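Local coordinates for protein aminomethyltransferase (Bartonella henselae, PDB 3GIR) that belongs to the aminomethyltransferase (glycine cleavage T-protein) family, pairing a folate-binding-type domain with a C-terminal beta-barrel domain, at residues R115-I126 / A276-K284; A359-V367 / I376-P384. All coordinates share one frame; numbering follows the deposited sequence. Where two conformers were deposited one is given.

Contact 1. Residues R115-I126 / A276-K284; sequences RYSYLLNERAGI and AALTWAVPK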
# COMPACT_ATOMS: atom_id res chain seq x y z
N ARG A 115 6.33 9.49 5.14
CA ARG A 115 5.93 9.97 3.80
C ARG A 115 5.84 8.81 2.85
O ARG A 115 6.71 7.93 2.86
CB ARG A 115 6.96 10.97 3.21
CG ARG A 115 6.74 12.41 3.68
CD ARG A 115 7.66 13.30 2.91
NE ARG A 115 7.01 13.61 1.65
CZ ARG A 115 6.41 14.77 1.38
NH1 ARG A 115 5.80 14.91 0.21
NH2 ARG A 115 6.44 15.80 2.24
N TYR A 116 4.82 8.87 2.00
CA TYR A 116 4.68 7.93 0.89
C TYR A 116 5.66 8.32 -0.17
O TYR A 116 5.83 9.51 -0.51
CB TYR A 116 3.23 8.00 0.31
CG TYR A 116 2.97 7.09 -0.85
CD1 TYR A 116 2.72 5.75 -0.67
CD2 TYR A 116 2.99 7.59 -2.16
CE1 TYR A 116 2.46 4.92 -1.78
CE2 TYR A 116 2.75 6.76 -3.25
CZ TYR A 116 2.46 5.45 -3.06
OH TYR A 116 2.27 4.68 -4.22
N SER A 117 6.37 7.34 -0.73
CA SER A 117 7.33 7.59 -1.77
C SER A 117 7.46 6.37 -2.67
O SER A 117 6.67 5.42 -2.60
CB SER A 117 8.70 7.98 -1.21
OG SER A 117 9.48 8.64 -2.18
N TYR A 118 8.47 6.39 -3.53
CA TYR A 118 8.72 5.26 -4.42
C TYR A 118 10.15 5.20 -4.89
O TYR A 118 10.79 6.23 -5.07
CB TYR A 118 7.76 5.30 -5.66
CG TYR A 118 7.20 6.62 -6.01
CD1 TYR A 118 8.01 7.62 -6.52
CD2 TYR A 118 5.83 6.89 -5.93
CE1 TYR A 118 7.47 8.84 -6.89
CE2 TYR A 118 5.32 8.12 -6.27
CZ TYR A 118 6.15 9.07 -6.76
OH TYR A 118 5.68 10.30 -7.17
N LEU A 119 10.61 3.99 -5.09
CA LEU A 119 11.92 3.73 -5.66
C LEU A 119 11.73 3.75 -7.19
O LEU A 119 11.01 2.94 -7.73
CB LEU A 119 12.37 2.34 -5.17
CG LEU A 119 13.78 1.98 -5.46
CD1 LEU A 119 14.81 2.84 -4.61
CD2 LEU A 119 13.99 0.42 -5.30
N LEU A 120 12.43 4.65 -7.88
CA LEU A 120 12.29 4.74 -9.35
C LEU A 120 13.47 4.16 -10.03
O LEU A 120 14.62 4.26 -9.50
CB LEU A 120 12.20 6.21 -9.69
CG LEU A 120 11.07 6.97 -9.12
CD1 LEU A 120 11.22 8.41 -9.66
CD2 LEU A 120 9.68 6.42 -9.44
N ASN A 121 13.24 3.58 -11.20
CA ASN A 121 14.34 3.25 -12.10
C ASN A 121 14.76 4.45 -12.93
O ASN A 121 14.21 5.54 -12.78
CB ASN A 121 14.02 2.04 -12.94
CG ASN A 121 12.89 2.25 -13.95
OD1 ASN A 121 12.64 3.33 -14.39
ND2 ASN A 121 12.21 1.16 -14.27
N GLU A 122 15.74 4.23 -13.84
CA GLU A 122 16.37 5.31 -14.60
C GLU A 122 15.37 5.99 -15.54
O GLU A 122 15.52 7.17 -15.85
CB GLU A 122 17.61 4.83 -15.44
N ARG A 123 14.29 5.26 -15.89
CA ARG A 123 13.22 5.74 -16.76
C ARG A 123 12.01 6.22 -15.99
O ARG A 123 10.93 6.48 -16.54
CB ARG A 123 12.83 4.62 -17.70
CG ARG A 123 14.02 4.16 -18.60
CD ARG A 123 13.76 2.95 -19.47
NE ARG A 123 13.08 1.82 -18.81
CZ ARG A 123 13.50 1.14 -17.74
NH1 ARG A 123 14.65 1.44 -17.07
NH2 ARG A 123 12.76 0.12 -17.30
N ALA A 124 12.20 6.36 -14.68
CA ALA A 124 11.18 6.82 -13.74
C ALA A 124 10.00 5.87 -13.61
O ALA A 124 8.95 6.27 -13.10
CB ALA A 124 10.70 8.36 -14.00
N GLY A 125 10.18 4.59 -14.00
CA GLY A 125 9.21 3.57 -13.66
C GLY A 125 9.31 3.23 -12.18
O GLY A 125 10.35 3.42 -11.54
N ILE A 126 8.20 2.77 -11.61
CA ILE A 126 8.13 2.53 -10.18
C ILE A 126 8.56 1.12 -9.85
O ILE A 126 7.83 0.13 -10.08
CB ILE A 126 6.72 2.83 -9.64
CG1 ILE A 126 6.35 4.31 -9.79
CG2 ILE A 126 6.61 2.48 -8.07
CD1 ILE A 126 4.86 4.60 -9.61
N ALA A 276 0.66 7.05 -13.35
CA ALA A 276 -0.08 6.57 -12.20
C ALA A 276 -0.80 7.61 -11.37
O ALA A 276 -1.47 7.28 -10.41
CB ALA A 276 0.91 5.73 -11.28
N ALA A 277 -0.68 8.88 -11.76
CA ALA A 277 -1.23 10.00 -10.99
C ALA A 277 -0.83 9.96 -9.53
O ALA A 277 -1.67 10.16 -8.63
CB ALA A 277 -2.78 10.10 -11.13
N LEU A 278 0.49 9.83 -9.32
CA LEU A 278 1.09 9.81 -8.00
C LEU A 278 2.20 10.88 -7.90
O LEU A 278 3.00 10.85 -6.95
CB LEU A 278 1.64 8.41 -7.74
CG LEU A 278 0.69 7.22 -7.65
CD1 LEU A 278 1.53 5.96 -7.43
CD2 LEU A 278 -0.27 7.37 -6.50
N THR A 279 2.27 11.84 -8.84
CA THR A 279 3.35 12.83 -8.78
C THR A 279 3.21 13.71 -7.54
O THR A 279 4.19 14.35 -7.18
CB THR A 279 3.40 13.81 -10.03
OG1 THR A 279 2.16 14.50 -10.08
CG2 THR A 279 3.65 12.99 -11.32
N TRP A 280 2.03 13.76 -6.93
CA TRP A 280 1.79 14.53 -5.70
C TRP A 280 2.80 14.17 -4.58
O TRP A 280 3.07 14.97 -3.68
CB TRP A 280 0.38 14.36 -5.18
CG TRP A 280 -0.05 12.94 -4.92
CD1 TRP A 280 -0.83 12.20 -5.73
CD2 TRP A 280 0.23 12.12 -3.77
NE1 TRP A 280 -1.06 10.96 -5.19
CE2 TRP A 280 -0.41 10.88 -3.99
CE3 TRP A 280 0.97 12.31 -2.60
CZ2 TRP A 280 -0.34 9.85 -3.06
CZ3 TRP A 280 1.01 11.26 -1.69
CH2 TRP A 280 0.39 10.06 -1.94
N ALA A 281 3.33 12.95 -4.65
CA ALA A 281 4.29 12.47 -3.64
C ALA A 281 5.66 13.14 -3.69
O ALA A 281 6.49 12.90 -2.79
CB ALA A 281 4.43 10.93 -3.75
N VAL A 282 5.97 13.90 -4.76
CA VAL A 282 7.25 14.56 -4.95
C VAL A 282 6.98 16.06 -4.95
O VAL A 282 6.45 16.58 -5.93
CB VAL A 282 7.92 14.19 -6.28
CG1 VAL A 282 9.33 14.75 -6.40
CG2 VAL A 282 8.00 12.67 -6.46
N PRO A 283 7.29 16.74 -3.81
CA PRO A 283 7.04 18.19 -3.70
C PRO A 283 7.89 19.00 -4.67
O PRO A 283 8.86 18.49 -5.23
CB PRO A 283 7.38 18.52 -2.24
CG PRO A 283 7.45 17.20 -1.52
CD PRO A 283 7.79 16.14 -2.56
N LYS A 284 7.46 20.23 -4.94
CA LYS A 284 8.13 21.12 -5.89
C LYS A 284 9.61 21.28 -5.59
O LYS A 284 10.42 21.23 -6.49
CB LYS A 284 7.44 22.52 -5.94
O HOH W 1 5.16 11.99 -0.09
O HOH W 2 4.24 15.86 -1.53
O HOH W 3 8.41 11.09 -2.61
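Tyr118 drives its hydroxyl into the bend made by residues 278-282, and the packing around that oxygen is tight. Its OH donates to Leu278 O at 2.7 Å, with the acceptor at the ring edge, in plane, while the donor stands 49° out of the carbonyl plane. Ala281 N reaches the same oxygen from the opposite face, so one carbonyl holds both the tyrosine and the 3-10 turn 279-281. Val282 CG2, 3.4 Å from Tyr118 OH, and Ala281 CB close in obliquely on the ring, and Leu278 CB lies 4.0 Å from Tyr118 CE2. Tyr116, its ring swung anti to the backbone N (chi1 179°), meets Ala281 CB and Leu278 CD1 at its edge; its hydroxyl is hydrogen-bonded to Asp129. Trp280 CH2 comes within 3.6 Å of Tyr116 CD2, the two rings inclined at 25° but slid so far apart that they barely overlap.

Toward Arg115 the fit becomes looser and wetter. NH1 of Arg115 rests 3.3 Å from Pro283 CG, and water fills in around it: one water donates to Ala281 O of the loop and to Tyr116 O of the strand, another to Trp280 O, each only weakly bonded to NH1. Thus the edge strand 114-120 of an antiparallel five-stranded sheet is lined by the loop leading into helix 284-289, a strand-to-loop packing within the folate-binding-type domain.

Contact 2. Residues A359-V367 / I376-P384; sequences AWKVEGTEV and IALSVHSLP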
# COMPACT_ATOMS: atom_id res chain seq x y z
N ALA A 359 -7.15 10.73 -23.44
CA ALA A 359 -8.43 11.15 -24.03
C ALA A 359 -9.71 10.62 -23.42
O ALA A 359 -10.75 11.20 -23.57
CB ALA A 359 -8.46 10.92 -25.58
N TRP A 360 -9.60 9.52 -22.67
CA TRP A 360 -10.71 8.88 -22.02
C TRP A 360 -10.75 9.10 -20.53
O TRP A 360 -11.59 8.49 -19.85
CB TRP A 360 -10.65 7.38 -22.26
CG TRP A 360 -11.20 6.92 -23.67
CD1 TRP A 360 -12.45 6.47 -23.94
CD2 TRP A 360 -10.49 6.92 -24.88
NE1 TRP A 360 -12.58 6.23 -25.28
CE2 TRP A 360 -11.38 6.47 -25.88
CE3 TRP A 360 -9.21 7.29 -25.24
CZ2 TRP A 360 -11.00 6.37 -27.23
CZ3 TRP A 360 -8.82 7.17 -26.58
CH2 TRP A 360 -9.72 6.68 -27.55
N LYS A 361 -9.84 9.92 -20.00
CA LYS A 361 -9.73 9.99 -18.52
C LYS A 361 -10.77 10.86 -17.85
O LYS A 361 -10.89 10.85 -16.61
CB LYS A 361 -8.32 10.32 -18.09
CG LYS A 361 -8.00 11.77 -18.07
CD LYS A 361 -6.71 11.99 -17.28
CE LYS A 361 -6.18 13.36 -17.45
NZ LYS A 361 -4.87 13.43 -16.73
N VAL A 362 -11.61 11.59 -18.59
CA VAL A 362 -12.61 12.41 -17.94
C VAL A 362 -13.64 11.60 -17.17
O VAL A 362 -14.20 10.62 -17.67
CB VAL A 362 -13.35 13.38 -18.95
CG1 VAL A 362 -14.48 14.14 -18.30
CG2 VAL A 362 -12.33 14.31 -19.54
N GLU A 363 -13.91 12.02 -15.93
CA GLU A 363 -14.94 11.41 -15.10
C GLU A 363 -16.22 11.21 -15.85
O GLU A 363 -16.73 12.16 -16.42
CB GLU A 363 -15.25 12.32 -13.88
CG GLU A 363 -16.08 11.66 -12.85
CD GLU A 363 -16.24 12.53 -11.59
OE1 GLU A 363 -15.41 13.45 -11.41
OE2 GLU A 363 -17.18 12.28 -10.81
N GLY A 364 -16.78 9.99 -15.85
CA GLY A 364 -18.00 9.65 -16.54
C GLY A 364 -17.82 9.02 -17.90
O GLY A 364 -18.77 8.46 -18.42
N THR A 365 -16.61 9.06 -18.42
CA THR A 365 -16.32 8.50 -19.78
C THR A 365 -16.68 6.99 -19.77
O THR A 365 -16.24 6.26 -18.90
CB THR A 365 -14.93 8.69 -20.20
OG1 THR A 365 -14.62 10.11 -20.27
CG2 THR A 365 -14.65 8.07 -21.56
N GLU A 366 -17.47 6.58 -20.74
CA GLU A 366 -17.75 5.13 -21.00
C GLU A 366 -16.57 4.45 -21.71
O GLU A 366 -16.10 4.88 -22.78
CB GLU A 366 -19.00 4.96 -21.87
CG GLU A 366 -20.24 5.49 -21.29
CD GLU A 366 -21.48 5.26 -22.18
OE1 GLU A 366 -21.40 5.21 -23.45
OE2 GLU A 366 -22.54 5.12 -21.57
N VAL A 367 -16.20 3.29 -21.12
CA VAL A 367 -15.29 2.32 -21.75
C VAL A 367 -15.96 0.98 -21.63
O VAL A 367 -16.94 0.82 -20.94
CB VAL A 367 -13.87 2.34 -21.16
CG1 VAL A 367 -13.19 3.74 -21.32
CG2 VAL A 367 -13.84 1.96 -19.68
N ILE A 376 -19.80 -4.94 -22.22
CA ILE A 376 -20.19 -4.49 -20.89
C ILE A 376 -19.59 -3.10 -20.66
O ILE A 376 -18.40 -2.89 -20.91
CB ILE A 376 -19.59 -5.37 -19.73
CG1 ILE A 376 -20.26 -6.73 -19.68
CG2 ILE A 376 -19.79 -4.67 -18.32
CD1 ILE A 376 -21.56 -6.72 -20.33
N ALA A 377 -20.38 -2.15 -20.14
CA ALA A 377 -19.88 -0.78 -19.99
C ALA A 377 -19.30 -0.56 -18.59
O ALA A 377 -19.77 -1.15 -17.61
CB ALA A 377 -21.04 0.24 -20.25
N LEU A 378 -18.25 0.22 -18.50
CA LEU A 378 -17.74 0.76 -17.22
C LEU A 378 -17.69 2.30 -17.40
O LEU A 378 -17.50 2.76 -18.52
CB LEU A 378 -16.30 0.36 -16.95
CG LEU A 378 -16.03 -1.16 -16.91
CD1 LEU A 378 -15.82 -1.79 -18.33
CD2 LEU A 378 -14.90 -1.47 -15.96
N SER A 379 -17.79 3.07 -16.32
CA SER A 379 -17.54 4.48 -16.47
C SER A 379 -16.34 4.88 -15.62
O SER A 379 -16.11 4.37 -14.49
CB SER A 379 -18.81 5.27 -16.07
OG SER A 379 -19.18 4.99 -14.72
N VAL A 380 -15.57 5.80 -16.14
CA VAL A 380 -14.45 6.32 -15.41
C VAL A 380 -15.01 7.06 -14.19
O VAL A 380 -16.00 7.76 -14.29
CB VAL A 380 -13.60 7.28 -16.27
CG1 VAL A 380 -12.58 8.07 -15.40
CG2 VAL A 380 -12.96 6.53 -17.48
N HIS A 381 -14.45 6.82 -13.01
CA HIS A 381 -15.05 7.19 -11.74
C HIS A 381 -13.97 7.82 -10.86
O HIS A 381 -12.82 7.41 -10.85
CB HIS A 381 -15.68 6.00 -11.03
CG HIS A 381 -16.59 6.33 -9.88
ND1 HIS A 381 -16.13 6.71 -8.62
CD2 HIS A 381 -17.93 6.28 -9.78
CE1 HIS A 381 -17.17 6.91 -7.83
NE2 HIS A 381 -18.28 6.66 -8.50
N SER A 382 -14.39 8.85 -10.09
CA SER A 382 -13.50 9.43 -9.09
C SER A 382 -13.03 8.43 -8.03
O SER A 382 -13.73 7.48 -7.74
CB SER A 382 -14.21 10.62 -8.38
OG SER A 382 -15.36 10.18 -7.73
N LEU A 383 -11.84 8.69 -7.51
CA LEU A 383 -11.32 7.92 -6.37
C LEU A 383 -11.12 8.89 -5.20
O LEU A 383 -10.82 10.06 -5.45
CB LEU A 383 -10.03 7.28 -6.76
CG LEU A 383 -10.07 6.20 -7.85
CD1 LEU A 383 -8.61 5.86 -8.26
CD2 LEU A 383 -10.92 5.00 -7.35
N PRO A 384 -11.29 8.42 -3.96
CA PRO A 384 -11.71 7.07 -3.61
C PRO A 384 -13.19 6.85 -3.84
O PRO A 384 -13.99 7.79 -3.96
CB PRO A 384 -11.38 6.96 -2.12
CG PRO A 384 -11.54 8.39 -1.66
CD PRO A 384 -11.20 9.30 -2.77
O HOH W 4 -17.24 9.71 -10.43
O HOH W 5 -17.27 12.04 -7.65
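Val380 sets its two methyls against a row of backbone carbonyls from the chain 360-365. CG2 lies 3.4 Å from Trp360 O, and CG1, anti to the backbone N (chi1 168°), lies 3.5 Å from Lys361 O; Thr365 CB packs against CG2 as well. The backbone of the same valine is gripped twice: Gly364 N donates to Val380 O at 2.8 Å, from 35° above the carbonyl plane, and Val380 N donates to Thr365 O. Both bonds come from the last two residues of the type II turn Val362-Thr365, where Val362 O accepts both Thr365 N and Thr365 OG1 (2.7 Å to the hydroxyl). Beyond it begins the antiparallel hairpin 366-371/374-381, at the edge of the C-terminal barrel domain's sheet. Val367 and Leu378 form a hydrogen-bonded pair, Leu378 N reaching Val367 O almost straight, at 176° about the hydrogen. On the face carrying these two, Val367 CG2 meets Leu378 CB at 4.0 Å, while Glu366 and Ser379, a non-hydrogen-bonded pair, face the other way. At the far end Glu363, in one of its two conformers, reaches Ser382 through two waters: one joins OE2 to Ser382 N and sits over a face of the His381 ring; the other joins OE2 to Ser382 OG.

Contact 1 closes in the chain before contact 2 opens, and they belong to different domains: the first to the folate-binding domain, the second to the C-terminal barrel domain. Their centres lie 24 Å apart and their nearest atoms about 7 Å, without touching. No sheet is shared: 114-120 is an outermost strand of one antiparallel sheet, 366-371 of another. Contact 1 brings together segments 150 residues apart in sequence, whereas contact 2 is local, joining a hairpin and the turn that leads into it. Strand 309-315 bridges them: it pairs with strand 374-381, and its Arg310 hydrogen-bonds to Ala276 O and is touched by Leu383, consistent with the two domains meeting here.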